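Side-chain contacts in thiamine pyrophosphokinase (Candida albicans, PDB 2G9Z), which catalyses the transfer of a pyrophosphate group from ATP to thiamine, yielding thiamine diphosphate: residues C89-A94 / Y153-K158; P120-G125 / Q164-L169. All blocks are in the same frame, centred on the assembly; numbering follows the deposited sequence.

Contact 1: C89-A94 / Y153-K158. With MG (magnesium ion), chain C; VNP (3-[(4-amino-2-methylpyrimidin-5-yl)methyl]-5-(2-{[hydroxy(phosphonoamino)phosphoryl]oxy}ethyl)-4-methyl-1,3-thiazol-3-I um), chain H.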
ATOM      1  N   CYS A  89      -3.435  21.574  -1.727  1.00 17.82           N
ATOM      2  CA  CYS A  89      -4.117  20.540  -2.495  1.00 17.56           C
ATOM      3  C   CYS A  89      -3.211  20.129  -3.644  1.00 17.00           C
ATOM      4  O   CYS A  89      -2.721  20.974  -4.393  1.00 17.13           O
ATOM      5  CB  CYS A  89      -5.440  21.040  -3.081  1.00 16.72           C
ATOM      6  SG  CYS A  89      -6.760  21.294  -1.903  1.00 18.92           S
ATOM      7  N   ALA A  90      -2.968  18.832  -3.772  1.00 17.03           N
ATOM      8  CA  ALA A  90      -2.145  18.333  -4.863  1.00 16.48           C
ATOM      9  C   ALA A  90      -3.095  18.023  -6.017  1.00 17.23           C
ATOM     10  O   ALA A  90      -3.802  17.019  -5.986  1.00 17.22           O
ATOM     11  CB  ALA A  90      -1.397  17.064  -4.429  1.00 17.70           C
ATOM     12  N   ASP A  91      -3.127  18.905  -7.013  1.00 17.69           N
ATOM     13  CA  ASP A  91      -3.979  18.742  -8.193  1.00 18.38           C
ATOM     14  C   ASP A  91      -5.385  18.257  -7.839  1.00 19.63           C
ATOM     15  O   ASP A  91      -6.160  18.990  -7.227  1.00 22.09           O
ATOM     16  CB  ASP A  91      -3.327  17.769  -9.184  1.00 16.43           C
ATOM     17  CG  ASP A  91      -3.974  17.810 -10.565  1.00 16.59           C
ATOM     18  OD1 ASP A  91      -4.991  18.502 -10.744  1.00 19.23           O
ATOM     19  OD2 ASP A  91      -3.467  17.143 -11.484  1.00 17.81           O
ATOM     20  N   GLY A  92      -5.701  17.020  -8.217  1.00 20.77           N
ATOM     21  CA  GLY A  92      -7.011  16.449  -7.943  1.00 20.10           C
ATOM     22  C   GLY A  92      -7.504  16.614  -6.517  1.00 20.41           C
ATOM     23  O   GLY A  92      -8.707  16.576  -6.264  1.00 20.16           O
ATOM     24  N   GLY A  93      -6.578  16.787  -5.580  1.00 19.36           N
ATOM     25  CA  GLY A  93      -6.961  16.971  -4.192  1.00 19.97           C
ATOM     26  C   GLY A  93      -7.923  18.135  -4.020  1.00 20.88           C
ATOM     27  O   GLY A  93      -8.672  18.190  -3.042  1.00 21.92           O
ATOM     28  N   ALA A  94      -7.905  19.071  -4.967  1.00 21.17           N
ATOM     29  CA  ALA A  94      -8.802  20.220  -4.912  1.00 21.77           C
ATOM     30  C   ALA A  94     -10.242  19.755  -5.133  1.00 21.36           C
ATOM     31  O   ALA A  94     -11.166  20.252  -4.485  1.00 22.86           O
ATOM     32  CB  ALA A  94      -8.407  21.253  -5.969  1.00 19.17           C
ATOM     33  N   TYR A 153       8.480  14.415 -11.734  1.00 23.15           N
ATOM     34  CA  TYR A 153       8.083  14.562 -10.332  1.00 22.89           C
ATOM     35  C   TYR A 153       6.554  14.473 -10.303  1.00 21.70           C
ATOM     36  O   TYR A 153       5.897  14.984 -11.208  1.00 21.01           O
ATOM     37  CB  TYR A 153       8.493  15.935  -9.797  1.00 26.82           C
ATOM     38  CG  TYR A 153       9.975  16.229  -9.826  1.00 31.41           C
ATOM     39  CD1 TYR A 153      10.805  15.834  -8.777  1.00 32.32           C
ATOM     40  CD2 TYR A 153      10.542  16.937 -10.887  1.00 32.31           C
ATOM     41  CE1 TYR A 153      12.167  16.146  -8.778  1.00 33.99           C
ATOM     42  CE2 TYR A 153      11.903  17.252 -10.901  1.00 34.57           C
ATOM     43  CZ  TYR A 153      12.706  16.855  -9.839  1.00 35.10           C
ATOM     44  OH  TYR A 153      14.041  17.188  -9.833  1.00 36.95           O
ATOM     45  N   ASN A 154       5.978  13.837  -9.285  1.00 20.67           N
ATOM     46  CA  ASN A 154       4.519  13.754  -9.210  1.00 19.29           C
ATOM     47  C   ASN A 154       3.940  14.913  -8.395  1.00 19.05           C
ATOM     48  O   ASN A 154       4.680  15.697  -7.796  1.00 19.40           O
ATOM     49  CB  ASN A 154       4.062  12.412  -8.610  1.00 20.03           C
ATOM     50  CG  ASN A 154       4.501  12.224  -7.168  1.00 21.63           C
ATOM     51  OD1 ASN A 154       4.875  13.177  -6.482  1.00 21.75           O
ATOM     52  ND2 ASN A 154       4.444  10.984  -6.697  1.00 21.28           N
ATOM     53  N   ASP A 155       2.617  15.014  -8.362  1.00 17.52           N
ATOM     54  CA  ASP A 155       1.971  16.092  -7.634  1.00 16.70           C
ATOM     55  C   ASP A 155       2.305  16.106  -6.158  1.00 15.99           C
ATOM     56  O   ASP A 155       2.348  17.166  -5.536  1.00 16.16           O
ATOM     57  CB  ASP A 155       0.460  16.018  -7.821  1.00 14.63           C
ATOM     58  CG  ASP A 155       0.059  16.152  -9.266  1.00 16.66           C
ATOM     59  OD1 ASP A 155       0.774  16.848 -10.019  1.00 17.80           O
ATOM     60  OD2 ASP A 155      -0.969  15.567  -9.645  1.00 15.38           O
ATOM     61  N   PHE A 156       2.523  14.924  -5.593  1.00 15.74           N
ATOM     62  CA  PHE A 156       2.862  14.819  -4.184  1.00 17.44           C
ATOM     63  C   PHE A 156       4.163  15.556  -3.902  1.00 16.95           C
ATOM     64  O   PHE A 156       4.228  16.419  -3.024  1.00 17.52           O
ATOM     65  CB  PHE A 156       3.029  13.354  -3.775  1.00 19.51           C
ATOM     66  CG  PHE A 156       3.465  13.179  -2.349  1.00 21.46           C
ATOM     67  CD1 PHE A 156       2.539  13.227  -1.312  1.00 21.51           C
ATOM     68  CD2 PHE A 156       4.810  13.014  -2.037  1.00 22.40           C
ATOM     69  CE1 PHE A 156       2.946  13.117   0.019  1.00 22.18           C
ATOM     70  CE2 PHE A 156       5.227  12.904  -0.706  1.00 24.15           C
ATOM     71  CZ  PHE A 156       4.289  12.956   0.321  1.00 22.08           C
ATOM     72  N   THR A 157       5.202  15.190  -4.643  1.00 18.03           N
ATOM     73  CA  THR A 157       6.516  15.794  -4.478  1.00 20.08           C
ATOM     74  C   THR A 157       6.498  17.291  -4.766  1.00 18.88           C
ATOM     75  O   THR A 157       7.084  18.078  -4.023  1.00 20.82           O
ATOM     76  CB  THR A 157       7.548  15.096  -5.385  1.00 21.89           C
ATOM     77  OG1 THR A 157       7.632  13.711  -5.021  1.00 23.63           O
ATOM     78  CG2 THR A 157       8.921  15.730  -5.221  1.00 24.17           C
ATOM     79  N   LYS A 158       5.825  17.688  -5.841  1.00 18.16           N
ATOM     80  CA  LYS A 158       5.735  19.104  -6.179  1.00 18.23           C
ATOM     81  C   LYS A 158       5.084  19.865  -5.032  1.00 18.57           C
ATOM     82  O   LYS A 158       5.478  20.991  -4.728  1.00 19.97           O
ATOM     83  CB  LYS A 158       4.935  19.296  -7.470  1.00 15.98           C
ATOM     84  CG  LYS A 158       5.657  18.755  -8.702  1.00 15.88           C
ATOM     85  CD  LYS A 158       4.724  18.610  -9.892  1.00 16.42           C
ATOM     86  CE  LYS A 158       5.467  18.033 -11.088  1.00 16.03           C
ATOM     87  NZ  LYS A 158       4.596  17.818 -12.271  1.00 16.41           N
TER
HETATM   88 MG    MG C 702      -1.790  15.517 -11.667  1.00 24.73          MG
HETATM   89  O2G VNP H 602      -0.123  11.660 -13.857  1.00 25.36           O
HETATM   90  PG  VNP H 602      -0.649  10.878 -12.555  1.00 23.09           P
HETATM   91  O3G VNP H 602      -0.539   9.413 -12.740  1.00 25.09           O
HETATM   92  O1G VNP H 602      -2.175  11.342 -12.345  1.00 27.22           O
HETATM   93  N3B VNP H 602       0.198  11.399 -11.270  1.00 19.43           N
HETATM   94  PB  VNP H 602       0.694  12.939 -11.389  1.00 19.62           P
HETATM   95  O2B VNP H 602       1.308  13.342 -10.105  1.00 17.72           O
HETATM   96  O1B VNP H 602      -0.441  13.748 -11.886  1.00 18.11           O
HETATM   97  O1  VNP H 602       1.826  12.904 -12.536  1.00 18.43           O
HETATM   98  C7  VNP H 602       3.037  12.144 -12.449  1.00 19.81           C
HETATM   99  C12 VNP H 602       4.072  12.890 -13.295  1.00 17.42           C
HETATM  100  C11 VNP H 602       5.442  12.225 -13.454  1.00 18.58           C
HETATM  101  C10 VNP H 602       5.542  11.103 -14.490  1.00 17.89           C
HETATM  102  CM4 VNP H 602       4.681  11.064 -15.755  1.00 16.56           C
HETATM  103  S1  VNP H 602       6.166  11.393 -12.001  1.00 17.68           S
HETATM  104  C9  VNP H 602       7.004  10.215 -12.986  1.00 16.92           C
HETATM  105  N5  VNP H 602       6.429  10.150 -14.188  1.00 16.80           N
HETATM  106  C7A VNP H 602       6.670   9.036 -15.119  1.00 13.96           C
HETATM  107  C5A VNP H 602       8.043   8.379 -14.948  1.00 14.08           C
HETATM  108  C6A VNP H 602       8.044   7.050 -14.544  1.00 13.05           C
HETATM  109  N1A VNP H 602       9.169   6.361 -14.478  1.00 12.94           N
HETATM  110  C2A VNP H 602      10.341   6.925 -14.793  1.00 13.93           C
HETATM  111  CM2 VNP H 602      11.623   6.091 -14.738  1.00 15.77           C
HETATM  112  N3A VNP H 602      10.392   8.210 -15.177  1.00 13.73           N
HETATM  113  C4A VNP H 602       9.275   8.947 -15.260  1.00 14.69           C
HETATM  114  N4A VNP H 602       9.368  10.220 -15.632  1.00 17.85           N
HETATM  115  O   HOH W   1      -3.095  13.739 -10.815  1.00 21.17           O
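D91 and D155 meet through a shared magnesium ion instead of a direct polar bond. The metal lies 2.3 Å from D91 OD2 and 2.2 Å from D155 OD2. These two oxygens, D91 OD2 and D155 OD2, stay 3.5 Å apart as ligands of one ion, which probably offsets the repulsion of their charges. The carboxylate planes stand 75° apart, and each acid gives the ion one oxygen. With CG anti to the backbone N (chi1 -166°), D91 points its carboxylate at the magnesium; its CB, placed by the backbone, lies 3.3 Å from D155 OD2. The other D91 oxygen is held by the backbone N of I130, fixing the rotation of the group. D126 and D128 complete the metal site, together with a water and VNP O1B, which sits 2.2 Å from the magnesium.

The helix 155-170 brings its first turn to the same ligand. D155 N donates to VNP O2B at 2.7 Å and nearly straight (163°), so one residue grips the phosphoryl group next to the thiamine moiety (PB) by its backbone and, through the metal, by its side chain. N154 caps the helix: its OD1 takes the N-H of T157 at 2.7 Å almost head-on, while the T157 hydroxyl donates to it from above the amide plane. The phosphoryl group thus sits at the helix N-terminus, where the helix dipole would probably favour it. Away from the metal, the methyl CB of A90 packs on the CB of D155, 4.0 Å away.

The loop carrying D91 is a type II' turn from A90 to G93, linking strand 86-90 to helix 93-100. Thus the contact lies where a central strand of the parallel part of the sheet ends against the start of helix 155-170, whose F156 and T157 rest on helix 217-233.

Contact 2: P120-G125 / Q164-L169; sequences PDYIVG and QLHYQL
Y122 puts its CG anti to its own carbonyl carbon (chi1 -61°), which sends the phenol OH toward the helix, and H166 sets its ring anti to the backbone N (chi1 165°), which turns ND1 to meet that hydroxyl in the gap between strand and helix. The gap is wide: the CA atoms of Y122 and H166 lie 9.6 Å apart, and only the two long side chains span it. Their meeting point is a single short hydrogen bond, Y122 OH to H166 ND1 at 2.6 Å, whose proton could sit on either side.

ND1 lies near the plane of the tyrosine ring, and the hydroxyl lies near the plane of the imidazole. The ring planes nevertheless stand 79° to one another with centroids 5.4 Å apart, an oblique pair and not a stack. The approach of Y122 CE2 to 3.4 Å from H166 ND1 goes with the hydrogen bond of the neighbouring hydroxyl. W176 supplies a second partner for the hydroxyl through its indole N-H, which can only donate, so two aromatic side chains hold the phenol oxygen in place. The imidazole is also steadied by the next residue in the helix: H166 CD2 sits 3.7 Å above the ring plane of Y167, over its centre.

Strand 122-125 runs between the parallel strands 86-90 and 144-147, and Y122 also touches K144 and I146 of the latter. From the sheet face it points to helix 155-170, where it also touches C162 and N170; H166 in turn rests on I86. The pair therefore ties the later turns of this helix to the sheet, while L165 and Q168 pack against helix 185-195.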
ATOM      1  N   PRO A 120      -7.978  26.508   0.086  1.00 23.22           N
ATOM      2  CA  PRO A 120      -6.596  26.065   0.272  1.00 23.26           C
ATOM      3  C   PRO A 120      -5.595  27.171  -0.049  1.00 23.29           C
ATOM      4  O   PRO A 120      -5.818  27.990  -0.945  1.00 22.01           O
ATOM      5  CB  PRO A 120      -6.493  24.882  -0.685  1.00 23.05           C
ATOM      6  CG  PRO A 120      -7.366  25.312  -1.821  1.00 21.19           C
ATOM      7  CD  PRO A 120      -8.576  25.895  -1.114  1.00 22.83           C
ATOM      8  N   ASP A 121      -4.497  27.196   0.694  1.00 22.72           N
ATOM      9  CA  ASP A 121      -3.457  28.191   0.482  1.00 22.95           C
ATOM     10  C   ASP A 121      -2.797  28.005  -0.879  1.00 23.00           C
ATOM     11  O   ASP A 121      -2.556  28.976  -1.598  1.00 23.88           O
ATOM     12  CB  ASP A 121      -2.412  28.089   1.588  1.00 23.84           C
ATOM     13  CG  ASP A 121      -2.954  28.517   2.933  1.00 27.45           C
ATOM     14  OD1 ASP A 121      -2.891  29.726   3.234  1.00 28.43           O
ATOM     15  OD2 ASP A 121      -3.461  27.649   3.678  1.00 24.86           O
ATOM     16  N   TYR A 122      -2.511  26.754  -1.232  1.00 20.92           N
ATOM     17  CA  TYR A 122      -1.869  26.440  -2.505  1.00 19.91           C
ATOM     18  C   TYR A 122      -2.521  25.243  -3.187  1.00 20.35           C
ATOM     19  O   TYR A 122      -3.010  24.327  -2.526  1.00 21.36           O
ATOM     20  CB  TYR A 122      -0.389  26.089  -2.294  1.00 21.32           C
ATOM     21  CG  TYR A 122       0.483  27.160  -1.681  1.00 22.24           C
ATOM     22  CD1 TYR A 122       1.191  28.061  -2.484  1.00 22.54           C
ATOM     23  CD2 TYR A 122       0.644  27.244  -0.300  1.00 22.00           C
ATOM     24  CE1 TYR A 122       2.043  29.012  -1.922  1.00 19.37           C
ATOM     25  CE2 TYR A 122       1.489  28.194   0.275  1.00 21.42           C
ATOM     26  CZ  TYR A 122       2.185  29.071  -0.543  1.00 22.95           C
ATOM     27  OH  TYR A 122       3.025  29.996   0.026  1.00 22.41           O
ATOM     28  N   ILE A 123      -2.519  25.262  -4.514  1.00 19.75           N
ATOM     29  CA  ILE A 123      -3.030  24.158  -5.320  1.00 21.47           C
ATOM     30  C   ILE A 123      -1.904  23.948  -6.322  1.00 21.85           C
ATOM     31  O   ILE A 123      -1.624  24.838  -7.124  1.00 20.95           O
ATOM     32  CB  ILE A 123      -4.316  24.525  -6.078  1.00 21.95           C
ATOM     33  CG1 ILE A 123      -5.462  24.750  -5.089  1.00 23.15           C
ATOM     34  CG2 ILE A 123      -4.665  23.411  -7.057  1.00 24.20           C
ATOM     35  CD1 ILE A 123      -6.773  25.141  -5.751  1.00 23.69           C
ATOM     36  N   VAL A 124      -1.240  22.795  -6.265  1.00 20.40           N
ATOM     37  CA  VAL A 124      -0.121  22.542  -7.165  1.00 20.98           C
ATOM     38  C   VAL A 124      -0.125  21.195  -7.886  1.00 20.29           C
ATOM     39  O   VAL A 124      -0.807  20.259  -7.474  1.00 17.62           O
ATOM     40  CB  VAL A 124       1.240  22.725  -6.413  1.00 22.96           C
ATOM     41  CG1 VAL A 124       0.996  23.212  -4.986  1.00 20.87           C
ATOM     42  CG2 VAL A 124       2.049  21.445  -6.422  1.00 21.35           C
ATOM     43  N   GLY A 125       0.644  21.121  -8.969  1.00 20.19           N
ATOM     44  CA  GLY A 125       0.742  19.892  -9.741  1.00 20.44           C
ATOM     45  C   GLY A 125       0.690  20.162 -11.231  1.00 20.74           C
ATOM     46  O   GLY A 125       0.753  21.318 -11.655  1.00 20.48           O
ATOM     47  N   GLN A 164       7.836  23.205   1.552  1.00 20.61           N
ATOM     48  CA  GLN A 164       9.164  23.526   2.047  1.00 22.13           C
ATOM     49  C   GLN A 164       9.563  24.936   1.633  1.00 23.20           C
ATOM     50  O   GLN A 164      10.115  25.695   2.433  1.00 21.71           O
ATOM     51  CB  GLN A 164      10.179  22.514   1.520  1.00 22.57           C
ATOM     52  CG  GLN A 164      10.071  21.153   2.187  1.00 24.79           C
ATOM     53  CD  GLN A 164      11.115  20.182   1.695  1.00 25.94           C
ATOM     54  OE1 GLN A 164      11.071  19.733   0.550  1.00 28.33           O
ATOM     55  NE2 GLN A 164      12.073  19.860   2.556  1.00 26.16           N
ATOM     56  N   LEU A 165       9.270  25.284   0.383  1.00 22.20           N
ATOM     57  CA  LEU A 165       9.593  26.609  -0.126  1.00 23.41           C
ATOM     58  C   LEU A 165       8.766  27.686   0.566  1.00 24.38           C
ATOM     59  O   LEU A 165       9.259  28.785   0.818  1.00 25.48           O
ATOM     60  CB  LEU A 165       9.378  26.658  -1.642  1.00 22.70           C
ATOM     61  CG  LEU A 165      10.447  25.899  -2.435  1.00 22.16           C
ATOM     62  CD1 LEU A 165      10.081  25.853  -3.907  1.00 21.01           C
ATOM     63  CD2 LEU A 165      11.797  26.587  -2.243  1.00 22.92           C
ATOM     64  N   HIS A 166       7.512  27.374   0.879  1.00 24.08           N
ATOM     65  CA  HIS A 166       6.642  28.332   1.557  1.00 24.77           C
ATOM     66  C   HIS A 166       7.247  28.817   2.873  1.00 25.72           C
ATOM     67  O   HIS A 166       7.281  30.012   3.140  1.00 25.60           O
ATOM     68  CB  HIS A 166       5.277  27.714   1.860  1.00 25.04           C
ATOM     69  CG  HIS A 166       4.472  28.497   2.852  1.00 24.22           C
ATOM     70  ND1 HIS A 166       3.676  29.562   2.494  1.00 24.36           N
ATOM     71  CD2 HIS A 166       4.376  28.392   4.201  1.00 24.31           C
ATOM     72  CE1 HIS A 166       3.122  30.079   3.577  1.00 25.52           C
ATOM     73  NE2 HIS A 166       3.531  29.388   4.626  1.00 25.51           N
ATOM     74  N   TYR A 167       7.708  27.880   3.695  1.00 28.15           N
ATOM     75  CA  TYR A 167       8.290  28.222   4.989  1.00 29.07           C
ATOM     76  C   TYR A 167       9.651  28.890   4.878  1.00 31.09           C
ATOM     77  O   TYR A 167      10.226  29.327   5.875  1.00 31.83           O
ATOM     78  CB  TYR A 167       8.370  26.974   5.870  1.00 28.40           C
ATOM     79  CG  TYR A 167       7.027  26.609   6.462  1.00 29.00           C
ATOM     80  CD1 TYR A 167       6.479  27.364   7.500  1.00 28.42           C
ATOM     81  CD2 TYR A 167       6.272  25.560   5.941  1.00 28.09           C
ATOM     82  CE1 TYR A 167       5.212  27.089   8.003  1.00 28.29           C
ATOM     83  CE2 TYR A 167       4.995  25.274   6.437  1.00 27.84           C
ATOM     84  CZ  TYR A 167       4.472  26.048   7.466  1.00 27.81           C
ATOM     85  OH  TYR A 167       3.206  25.806   7.946  1.00 25.23           O
ATOM     86  N   GLN A 168      10.161  28.981   3.658  1.00 33.17           N
ATOM     87  CA  GLN A 168      11.447  29.624   3.443  1.00 35.82           C
ATOM     88  C   GLN A 168      11.272  31.014   2.849  1.00 36.61           C
ATOM     89  O   GLN A 168      11.910  31.973   3.286  1.00 37.19           O
ATOM     90  CB  GLN A 168      12.320  28.791   2.503  1.00 36.44           C
ATOM     91  CG  GLN A 168      12.796  27.468   3.073  1.00 38.71           C
ATOM     92  CD  GLN A 168      13.562  27.637   4.370  1.00 41.33           C
ATOM     93  OE1 GLN A 168      14.484  28.451   4.459  1.00 40.58           O
ATOM     94  NE2 GLN A 168      13.188  26.860   5.381  1.00 39.56           N
ATOM     95  N   LEU A 169      10.380  31.118   1.868  1.00 37.22           N
ATOM     96  CA  LEU A 169      10.161  32.372   1.155  1.00 39.10           C
ATOM     97  C   LEU A 169       8.868  33.153   1.384  1.00 40.29           C
ATOM     98  O   LEU A 169       8.863  34.379   1.273  1.00 40.78           O
ATOM     99  CB  LEU A 169      10.306  32.113  -0.347  1.00 39.12           C
ATOM    100  CG  LEU A 169      11.702  31.923  -0.953  1.00 40.32           C
ATOM    101  CD1 LEU A 169      12.616  31.173  -0.006  1.00 41.42           C
ATOM    102  CD2 LEU A 169      11.562  31.183  -2.273  1.00 38.87           C
TER

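Overall arrangement
Contacts 1 and 2 lie about 11 Å apart, centre to centre; they share helix 155-170 and set it against two neighbouring parallel strands of one sheet. Contact 1 takes the helix start, at the metal and ligand; contact 2 takes its later turns. The strands are bound to each other by probable hydrogen bonds, D91 N to V124 O at 2.7 Å and C89 N to Y122 O at 2.9 Å. G125 CA packs 3.1 Å from D155 OD1, and just beyond strand 122-125 come the metal ligands D126 and D128. The ligand VNP is also bound by R316, S312 and S314 of the second subunit, so the site is shared across the dimer.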